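PDB 1J2Z: acyl-[acyl-carrier-protein]--UDP-N-acetylglucosamine O-acyltransferase from Helicobacter pylori, which catalyses the first step of lipid A biosynthesis, transferring a (3R)-hydroxyacyl chain from acyl carrier protein to UDP-N-acetylglucosamine. Local coordinates for residues 107-112 with 125-130; 158-163 with 174-179; 56-61 with 86-91. All coordinates share one frame; numbering follows the deposited sequence.

Interaction 1 (107-112 with 125-130); sequences IGDKNL and IGSHCI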
loop_
_atom_site.group_PDB
_atom_site.type_symbol
_atom_site.label_atom_id
_atom_site.label_comp_id
_atom_site.label_asym_id
_atom_site.label_seq_id
_atom_site.Cartn_x
_atom_site.Cartn_y
_atom_site.Cartn_z
ATOM N N ILE A 107 -12.637 -17.543 5.062
ATOM C CA ILE A 107 -13.255 -16.611 4.134
ATOM C C ILE A 107 -14.439 -17.334 3.504
ATOM O O ILE A 107 -14.314 -18.477 3.060
ATOM C CB ILE A 107 -12.257 -16.157 3.044
ATOM C CG1 ILE A 107 -11.135 -15.332 3.692
ATOM C CG2 ILE A 107 -12.979 -15.328 1.978
ATOM C CD1 ILE A 107 -10.050 -14.893 2.728
ATOM N N GLY A 108 -15.586 -16.665 3.489
ATOM C CA GLY A 108 -16.799 -17.245 2.942
ATOM C C GLY A 108 -16.937 -17.240 1.431
ATOM O O GLY A 108 -15.972 -17.507 0.710
ATOM N N ASP A 109 -18.143 -16.920 0.956
ATOM C CA ASP A 109 -18.444 -16.924 -0.472
ATOM C C ASP A 109 -18.763 -15.579 -1.118
ATOM O O ASP A 109 -19.159 -14.618 -0.457
ATOM C CB ASP A 109 -19.628 -17.853 -0.752
ATOM C CG ASP A 109 -19.512 -19.177 -0.037
ATOM O OD1 ASP A 109 -18.460 -19.838 -0.143
ATOM O OD2 ASP A 109 -20.489 -19.557 0.630
ATOM N N LYS A 110 -18.596 -15.546 -2.435
ATOM C CA LYS A 110 -18.892 -14.368 -3.230
ATOM C C LYS A 110 -18.301 -13.071 -2.705
ATOM O O LYS A 110 -18.988 -12.057 -2.604
ATOM C CB LYS A 110 -20.412 -14.242 -3.389
ATOM C CG LYS A 110 -21.002 -15.430 -4.148
ATOM C CD LYS A 110 -22.510 -15.394 -4.225
ATOM C CE LYS A 110 -23.023 -16.567 -5.047
ATOM N NZ LYS A 110 -24.505 -16.620 -5.064
ATOM N N ASN A 111 -17.018 -13.109 -2.369
ATOM C CA ASN A 111 -16.332 -11.919 -1.892
ATOM C C ASN A 111 -15.377 -11.444 -2.971
ATOM O O ASN A 111 -14.986 -12.204 -3.860
ATOM C CB ASN A 111 -15.520 -12.216 -0.636
ATOM C CG ASN A 111 -16.379 -12.670 0.518
ATOM O OD1 ASN A 111 -17.192 -11.906 1.036
ATOM N ND2 ASN A 111 -16.204 -13.924 0.928
ATOM N N LEU A 112 -15.013 -10.175 -2.885
ATOM C CA LEU A 112 -14.066 -9.592 -3.811
ATOM C C LEU A 112 -12.992 -8.939 -2.954
ATOM O O LEU A 112 -13.287 -8.061 -2.147
ATOM C CB LEU A 112 -14.743 -8.535 -4.697
ATOM C CG LEU A 112 -13.785 -7.651 -5.512
ATOM C CD1 LEU A 112 -12.886 -8.516 -6.395
ATOM C CD2 LEU A 112 -14.587 -6.662 -6.354
ATOM N N ILE A 125 -13.828 -13.830 7.547
ATOM C CA ILE A 125 -14.589 -12.994 6.635
ATOM C C ILE A 125 -15.778 -13.819 6.165
ATOM O O ILE A 125 -15.632 -15.007 5.870
ATOM C CB ILE A 125 -13.733 -12.579 5.416
ATOM C CG1 ILE A 125 -12.578 -11.684 5.877
ATOM C CG2 ILE A 125 -14.595 -11.857 4.390
ATOM C CD1 ILE A 125 -11.596 -11.330 4.776
ATOM N N GLY A 126 -16.948 -13.189 6.106
ATOM C CA GLY A 126 -18.150 -13.882 5.676
ATOM C C GLY A 126 -18.328 -13.950 4.169
ATOM O O GLY A 126 -17.398 -14.301 3.438
ATOM N N SER A 127 -19.528 -13.614 3.703
ATOM C CA SER A 127 -19.845 -13.653 2.278
ATOM C C SER A 127 -20.360 -12.311 1.754
ATOM O O SER A 127 -20.798 -11.463 2.526
ATOM C CB SER A 127 -20.893 -14.740 2.013
ATOM O OG SER A 127 -20.400 -16.029 2.348
ATOM N N HIS A 128 -20.304 -12.135 0.436
ATOM C CA HIS A 128 -20.770 -10.910 -0.217
ATOM C C HIS A 128 -20.031 -9.659 0.242
ATOM O O HIS A 128 -20.590 -8.567 0.227
ATOM C CB HIS A 128 -22.273 -10.726 0.023
ATOM C CG HIS A 128 -23.103 -11.870 -0.468
ATOM N ND1 HIS A 128 -23.324 -12.108 -1.807
ATOM C CD2 HIS A 128 -23.719 -12.873 0.201
ATOM C CE1 HIS A 128 -24.039 -13.210 -1.943
ATOM N NE2 HIS A 128 -24.291 -13.694 -0.740
ATOM N N CYS A 129 -18.775 -9.814 0.646
ATOM C CA CYS A 129 -17.982 -8.677 1.101
ATOM C C CYS A 129 -17.086 -8.129 0.004
ATOM O O CYS A 129 -16.773 -8.818 -0.969
ATOM C CB CYS A 129 -17.102 -9.076 2.287
ATOM S SG CYS A 129 -17.988 -9.433 3.816
ATOM N N ILE A 130 -16.666 -6.881 0.174
ATOM C CA ILE A 130 -15.773 -6.249 -0.777
ATOM C C ILE A 130 -14.702 -5.472 -0.018
ATOM O O ILE A 130 -15.011 -4.567 0.758
ATOM C CB ILE A 130 -16.528 -5.279 -1.716
ATOM C CG1 ILE A 130 -17.489 -6.061 -2.614
ATOM C CG2 ILE A 130 -15.531 -4.507 -2.568
ATOM C CD1 ILE A 130 -18.366 -5.175 -3.483
HETATM O O HOH W 1 -18.700 -9.312 -3.082
#
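The carbonyl oxygen of G126 takes the carboxamide N-H of N111, ND2 to O 2.8 Å, and a weak second bond from G108 N, whose main acceptor is I125 O. At its other end, N111 OD1 accepts from C129 N at 2.7 Å, the donor tilted 16° from the carbonyl plane. N111 CG sits anti to the carbonyl carbon and beside the backbone N (chi1 -62°), and from there the amide spans the corner of the next coil. S127 OG, turned the same way at its own corner, accepts from D109 N at 2.8 Å, while D109 O receives H128 N at 2.9 Å. The extended K110 chain runs alongside H128, pointing the same way, with its CD 3.5 Å from CE1 of the ring. A water donates to K110 O and C129 O, and L112 N bonds C129 O at 2.9 Å. These are equivalent corners of two successive coils of the left-handed parallel beta-helix built from hexapeptide repeats. N86 on the preceding coil bonds G108 O and N111 N, so asparagine serves two adjacent corners. Buried N111 thus spends both amide ends on backbone groups, fixing its rotation and tying corner to corner.

Interaction 2 (158-163 with 174-179); sequences FVRIAK and GKDVPP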
loop_
_atom_site.group_PDB
_atom_site.type_symbol
_atom_site.label_atom_id
_atom_site.label_comp_id
_atom_site.label_asym_id
_atom_site.label_seq_id
_atom_site.Cartn_x
_atom_site.Cartn_y
_atom_site.Cartn_z
ATOM N N PHE A 158 -8.335 -7.984 16.612
ATOM C CA PHE A 158 -9.539 -8.298 17.376
ATOM C C PHE A 158 -10.768 -7.452 17.086
ATOM O O PHE A 158 -11.784 -7.592 17.760
ATOM C CB PHE A 158 -9.239 -8.264 18.882
ATOM C CG PHE A 158 -8.312 -9.354 19.334
ATOM C CD1 PHE A 158 -6.967 -9.095 19.554
ATOM C CD2 PHE A 158 -8.780 -10.655 19.488
ATOM C CE1 PHE A 158 -6.094 -10.119 19.919
ATOM C CE2 PHE A 158 -7.920 -11.685 19.850
ATOM C CZ PHE A 158 -6.574 -11.418 20.065
ATOM N N VAL A 159 -10.694 -6.579 16.088
ATOM C CA VAL A 159 -11.854 -5.762 15.762
ATOM C C VAL A 159 -12.918 -6.633 15.104
ATOM O O VAL A 159 -12.599 -7.574 14.373
ATOM C CB VAL A 159 -11.490 -4.608 14.805
ATOM C CG1 VAL A 159 -12.757 -4.018 14.180
ATOM C CG2 VAL A 159 -10.743 -3.525 15.571
ATOM N N ARG A 160 -14.183 -6.331 15.375
ATOM C CA ARG A 160 -15.274 -7.090 14.779
ATOM C C ARG A 160 -16.215 -6.148 14.045
ATOM O O ARG A 160 -16.657 -5.149 14.604
ATOM C CB ARG A 160 -16.055 -7.853 15.851
ATOM C CG ARG A 160 -15.240 -8.873 16.645
ATOM C CD ARG A 160 -16.130 -9.549 17.681
ATOM N NE ARG A 160 -16.883 -8.551 18.432
ATOM C CZ ARG A 160 -18.130 -8.715 18.858
ATOM N NH1 ARG A 160 -18.776 -9.847 18.611
ATOM N NH2 ARG A 160 -18.738 -7.737 19.516
ATOM N N ILE A 161 -16.504 -6.457 12.788
ATOM C CA ILE A 161 -17.413 -5.641 11.992
ATOM C C ILE A 161 -18.615 -6.521 11.679
ATOM O O ILE A 161 -18.478 -7.574 11.049
ATOM C CB ILE A 161 -16.748 -5.180 10.682
ATOM C CG1 ILE A 161 -15.493 -4.370 11.007
ATOM C CG2 ILE A 161 -17.725 -4.340 9.862
ATOM C CD1 ILE A 161 -14.605 -4.121 9.801
ATOM N N ALA A 162 -19.790 -6.093 12.128
ATOM C CA ALA A 162 -21.006 -6.865 11.917
ATOM C C ALA A 162 -21.534 -6.767 10.495
ATOM O O ALA A 162 -20.997 -6.034 9.663
ATOM C CB ALA A 162 -22.083 -6.422 12.915
ATOM N N LYS A 163 -22.595 -7.520 10.237
ATOM C CA LYS A 163 -23.244 -7.573 8.933
ATOM C C LYS A 163 -23.698 -6.223 8.386
ATOM O O LYS A 163 -24.094 -5.336 9.136
ATOM C CB LYS A 163 -24.454 -8.510 9.014
ATOM C CG LYS A 163 -25.316 -8.559 7.761
ATOM C CD LYS A 163 -26.580 -9.382 8.025
ATOM C CE LYS A 163 -27.405 -9.575 6.764
ATOM N NZ LYS A 163 -28.651 -10.349 7.045
ATOM N N GLY A 174 -10.260 0.791 15.250
ATOM C CA GLY A 174 -9.772 0.104 16.431
ATOM C C GLY A 174 -10.882 -0.389 17.344
ATOM O O GLY A 174 -10.616 -0.891 18.435
ATOM N N LYS A 175 -12.128 -0.254 16.903
ATOM C CA LYS A 175 -13.262 -0.702 17.699
ATOM C C LYS A 175 -14.296 -1.443 16.860
ATOM O O LYS A 175 -14.293 -1.354 15.632
ATOM C CB LYS A 175 -13.920 0.488 18.401
ATOM C CG LYS A 175 -13.080 1.096 19.517
ATOM C CD LYS A 175 -13.892 2.113 20.302
ATOM C CE LYS A 175 -13.113 2.662 21.485
ATOM N NZ LYS A 175 -13.930 3.632 22.268
ATOM N N ASP A 176 -15.178 -2.176 17.533
ATOM C CA ASP A 176 -16.223 -2.948 16.868
ATOM C C ASP A 176 -17.298 -2.062 16.258
ATOM O O ASP A 176 -17.574 -0.964 16.750
ATOM C CB ASP A 176 -16.885 -3.908 17.857
ATOM C CG ASP A 176 -15.937 -4.974 18.362
ATOM O OD1 ASP A 176 -14.776 -5.028 17.897
ATOM O OD2 ASP A 176 -16.364 -5.768 19.225
ATOM N N VAL A 177 -17.918 -2.553 15.193
ATOM C CA VAL A 177 -18.971 -1.814 14.518
ATOM C C VAL A 177 -20.238 -2.660 14.437
ATOM O O VAL A 177 -20.243 -3.725 13.825
ATOM C CB VAL A 177 -18.549 -1.420 13.092
ATOM C CG1 VAL A 177 -19.640 -0.586 12.443
ATOM C CG2 VAL A 177 -17.229 -0.654 13.132
ATOM N N PRO A 178 -21.334 -2.185 15.052
ATOM C CA PRO A 178 -22.614 -2.898 15.055
ATOM C C PRO A 178 -23.205 -2.996 13.653
ATOM O O PRO A 178 -22.842 -2.229 12.759
ATOM C CB PRO A 178 -23.466 -2.057 15.997
ATOM C CG PRO A 178 -22.976 -0.667 15.712
ATOM C CD PRO A 178 -21.472 -0.866 15.696
ATOM N N PRO A 179 -24.135 -3.937 13.445
ATOM C CA PRO A 179 -24.755 -4.115 12.130
ATOM C C PRO A 179 -25.358 -2.894 11.434
ATOM O O PRO A 179 -25.923 -2.001 12.067
ATOM C CB PRO A 179 -25.785 -5.227 12.370
ATOM C CG PRO A 179 -26.023 -5.199 13.838
ATOM C CD PRO A 179 -24.672 -4.905 14.417
HETATM O O HOH W 2 -13.973 -6.813 19.955
#
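D176 and V159 bury the most surface here, with R160 close behind, where the last coils of the left-handed beta-helix give way to the C-terminal helical part. The D176 carboxylate lies across the R160 side chain, its plane 60° from the guanidinium. R160 bends at chi3 (-49°), which brings NE and NH2 side-on to a single oxygen: NE reaches D176 OD2 at 2.9 Å and NH2 at 3.1 Å, both from the same face of the carboxylate. D176 OD2 stays in the guanidinium plane, although NE meets it from well above the carboxylate plane. The other oxygen, D176 OD1, accepts R160 N at 2.9 Å, so one residue holds both the backbone and the side chain of the arginine. S251 also bonds D176 OD2, and R160 NH2 bonds F247 O of helix 239-250. V159 spreads its two methyls along the 174-175 backbone, CG1 against K175 O and CG2 3.6 Å from G174 C. R160 O accepts V177 N and V177 O accepts A162 N, the one bridged step between the backbones. Beyond it the chain runs on, extended, through P178 and P179, and A162 CB presses on P179 CD at 3.4 Å, tighter than usual for two carbons.

Interaction 3 (56-61 with 86-91); sequences TEIFPF and NLIREF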
loop_
_atom_site.group_PDB
_atom_site.type_symbol
_atom_site.label_atom_id
_atom_site.label_comp_id
_atom_site.label_asym_id
_atom_site.label_seq_id
_atom_site.Cartn_x
_atom_site.Cartn_y
_atom_site.Cartn_z
ATOM N N THR A 56 -13.714 -20.318 -7.272
ATOM C CA THR A 56 -12.975 -19.137 -6.848
ATOM C C THR A 56 -11.879 -18.859 -7.874
ATOM O O THR A 56 -11.273 -19.789 -8.411
ATOM C CB THR A 56 -12.384 -19.328 -5.442
ATOM O OG1 THR A 56 -13.431 -19.161 -4.480
ATOM C CG2 THR A 56 -11.275 -18.316 -5.166
ATOM N N GLU A 57 -11.653 -17.582 -8.170
ATOM C CA GLU A 57 -10.633 -17.191 -9.140
ATOM C C GLU A 57 -9.604 -16.300 -8.457
ATOM O O GLU A 57 -9.961 -15.360 -7.749
ATOM C CB GLU A 57 -11.280 -16.449 -10.312
ATOM C CG GLU A 57 -10.317 -16.067 -11.427
ATOM C CD GLU A 57 -11.021 -15.371 -12.585
ATOM O OE1 GLU A 57 -10.359 -15.087 -13.599
ATOM O OE2 GLU A 57 -12.235 -15.105 -12.477
ATOM N N ILE A 58 -8.328 -16.608 -8.671
ATOM C CA ILE A 58 -7.242 -15.862 -8.050
ATOM C C ILE A 58 -6.289 -15.323 -9.113
ATOM O O ILE A 58 -5.791 -16.076 -9.950
ATOM C CB ILE A 58 -6.478 -16.772 -7.075
ATOM C CG1 ILE A 58 -7.470 -17.352 -6.058
ATOM C CG2 ILE A 58 -5.358 -15.992 -6.391
ATOM C CD1 ILE A 58 -6.888 -18.403 -5.145
ATOM N N PHE A 59 -6.032 -14.018 -9.061
ATOM C CA PHE A 59 -5.173 -13.354 -10.037
ATOM C C PHE A 59 -3.664 -13.427 -9.768
ATOM O O PHE A 59 -3.232 -13.788 -8.674
ATOM C CB PHE A 59 -5.646 -11.909 -10.206
ATOM C CG PHE A 59 -6.946 -11.795 -10.961
ATOM C CD1 PHE A 59 -8.141 -12.234 -10.392
ATOM C CD2 PHE A 59 -6.972 -11.284 -12.256
ATOM C CE1 PHE A 59 -9.346 -12.168 -11.100
ATOM C CE2 PHE A 59 -8.168 -11.210 -12.980
ATOM C CZ PHE A 59 -9.359 -11.652 -12.403
ATOM N N PRO A 60 -2.841 -13.069 -10.772
ATOM C CA PRO A 60 -1.378 -13.102 -10.672
ATOM C C PRO A 60 -0.706 -12.523 -9.438
ATOM O O PRO A 60 -1.088 -11.474 -8.928
ATOM C CB PRO A 60 -0.926 -12.382 -11.945
ATOM C CG PRO A 60 -2.014 -12.708 -12.919
ATOM C CD PRO A 60 -3.253 -12.515 -12.078
ATOM N N PHE A 61 0.313 -13.238 -8.976
ATOM C CA PHE A 61 1.125 -12.832 -7.844
ATOM C C PHE A 61 0.440 -12.745 -6.490
ATOM O O PHE A 61 0.911 -12.043 -5.595
ATOM C CB PHE A 61 1.816 -11.510 -8.179
ATOM C CG PHE A 61 2.597 -11.553 -9.475
ATOM C CD1 PHE A 61 2.527 -10.501 -10.382
ATOM C CD2 PHE A 61 3.395 -12.652 -9.786
ATOM C CE1 PHE A 61 3.242 -10.542 -11.583
ATOM C CE2 PHE A 61 4.114 -12.705 -10.984
ATOM C CZ PHE A 61 4.036 -11.651 -11.884
ATOM N N ASN A 86 -15.282 -16.728 -5.082
ATOM C CA ASN A 86 -14.541 -15.568 -4.631
ATOM C C ASN A 86 -13.652 -15.024 -5.740
ATOM O O ASN A 86 -13.271 -15.744 -6.664
ATOM C CB ASN A 86 -13.684 -15.922 -3.417
ATOM C CG ASN A 86 -14.517 -16.173 -2.180
ATOM O OD1 ASN A 86 -15.218 -15.282 -1.706
ATOM N ND2 ASN A 86 -14.450 -17.388 -1.655
ATOM N N LEU A 87 -13.350 -13.735 -5.646
ATOM C CA LEU A 87 -12.467 -13.069 -6.594
ATOM C C LEU A 87 -11.342 -12.510 -5.736
ATOM O O LEU A 87 -11.577 -11.671 -4.866
ATOM C CB LEU A 87 -13.198 -11.927 -7.306
ATOM C CG LEU A 87 -14.222 -12.321 -8.372
ATOM C CD1 LEU A 87 -15.050 -11.102 -8.792
ATOM C CD2 LEU A 87 -13.491 -12.911 -9.564
ATOM N N ILE A 88 -10.128 -12.998 -5.956
ATOM C CA ILE A 88 -8.983 -12.530 -5.189
ATOM C C ILE A 88 -7.983 -11.955 -6.177
ATOM O O ILE A 88 -7.395 -12.681 -6.979
ATOM C CB ILE A 88 -8.361 -13.683 -4.370
ATOM C CG1 ILE A 88 -9.399 -14.199 -3.364
ATOM C CG2 ILE A 88 -7.104 -13.203 -3.652
ATOM C CD1 ILE A 88 -8.948 -15.397 -2.546
ATOM N N ARG A 89 -7.800 -10.641 -6.109
ATOM C CA ARG A 89 -6.924 -9.945 -7.038
ATOM C C ARG A 89 -5.423 -10.004 -6.781
ATOM O O ARG A 89 -4.954 -10.590 -5.804
ATOM C CB ARG A 89 -7.377 -8.487 -7.162
ATOM C CG ARG A 89 -8.803 -8.345 -7.693
ATOM C CD ARG A 89 -8.980 -9.034 -9.056
ATOM N NE ARG A 89 -8.046 -8.540 -10.070
ATOM C CZ ARG A 89 -8.408 -8.040 -11.252
ATOM N NH1 ARG A 89 -9.689 -7.957 -11.579
ATOM N NH2 ARG A 89 -7.486 -7.646 -12.123
ATOM N N GLU A 90 -4.686 -9.379 -7.695
ATOM C CA GLU A 90 -3.228 -9.329 -7.675
ATOM C C GLU A 90 -2.575 -8.816 -6.390
ATOM O O GLU A 90 -3.033 -7.850 -5.785
ATOM C CB GLU A 90 -2.731 -8.462 -8.837
ATOM C CG GLU A 90 -3.105 -8.956 -10.228
ATOM C CD GLU A 90 -4.505 -8.555 -10.670
ATOM O OE1 GLU A 90 -4.787 -8.698 -11.874
ATOM O OE2 GLU A 90 -5.323 -8.107 -9.834
ATOM N N PHE A 91 -1.491 -9.475 -5.997
ATOM C CA PHE A 91 -0.707 -9.095 -4.821
ATOM C C PHE A 91 -1.364 -9.258 -3.457
ATOM O O PHE A 91 -0.878 -8.700 -2.468
ATOM C CB PHE A 91 -0.216 -7.654 -4.974
ATOM C CG PHE A 91 0.364 -7.357 -6.328
ATOM C CD1 PHE A 91 -0.214 -6.395 -7.152
ATOM C CD2 PHE A 91 1.474 -8.055 -6.787
ATOM C CE1 PHE A 91 0.308 -6.134 -8.418
ATOM C CE2 PHE A 91 2.005 -7.801 -8.051
ATOM C CZ PHE A 91 1.420 -6.838 -8.869
#
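F59 and R89 make a cation-pi stack: the guanidinium lies flat over one face of the phenyl ring, planes 8° apart, with R89 CZ 3.7 Å from the F59 ring centroid. The arginine points away from the neighbouring coil at its CB, but bends at chi2 and chi3 (both -57°) fold it back over the ring. Its CD methylene adds a CH-pi contact on that same face, 3.9 Å from the F59 centroid.

The salt bridge is formed inside 86-91. R89 grips E90 side-on, NE to OE2 at 2.8 Å and NH2 to OE1 at 2.9 Å, the latter on the syn lone pair of OE1. The carboxylate lies at the guanidinium edge, which holds the group flat on F59. E90 OE1 is also bonded by T66 OG1 of a neighbouring subunit, and R89 NH2 by Q67 O of that subunit, which extends the cluster into the trimer interface.

Backbone bonds carry the parallel pairing of successive coils of the left-handed beta-helix: N86 O accepts E57 N, E57 O accepts I88 N, and I88 O accepts F59 N at 2.8 Å. At the start of the run T56 OG1 accepts N86 N at 3.1 Å, and T56 OG1 also bonds G83 O.

Apolar contacts follow. I58 and I88 lie side by side on the buried face, CG1 of I58 on CB of I88; on the other face L87 CD2 lies by the E57 carboxylate, whose OE1 is hydrogen-bonded to H41. F61 and F91 run alongside with near-parallel rings, planes 18° apart, so far offset that they barely overlap; F61 CD1 touches F91 CE2 at 3.6 Å. The F61 ring also meets F61 of both other subunits edge-to-face.

All three contacts join coils of one beta-helix, in the chain order interaction 3, interaction 1, interaction 2. Interactions 3 and 1 touch, their centres 13 Å apart: L87 N lies 2.9 Å from N111 O, a probable hydrogen bond, and L112 CD1 packs on L87 CB at 3.5 Å. Interaction 2 stands apart, about 7 Å from interaction 1 and about 15 Å from interaction 3 at nearest atoms. It lies beside H140, a probable substrate-binding residue, F158 being about 3 Å from it side chain to side chain; L112 and R89 instead pack on Q69 of a neighbouring subunit, which binds substrate. Bound octyl thioglucoside molecules lie about 5 Å from G174 and about 7 Å from the side chains of L112 and R89.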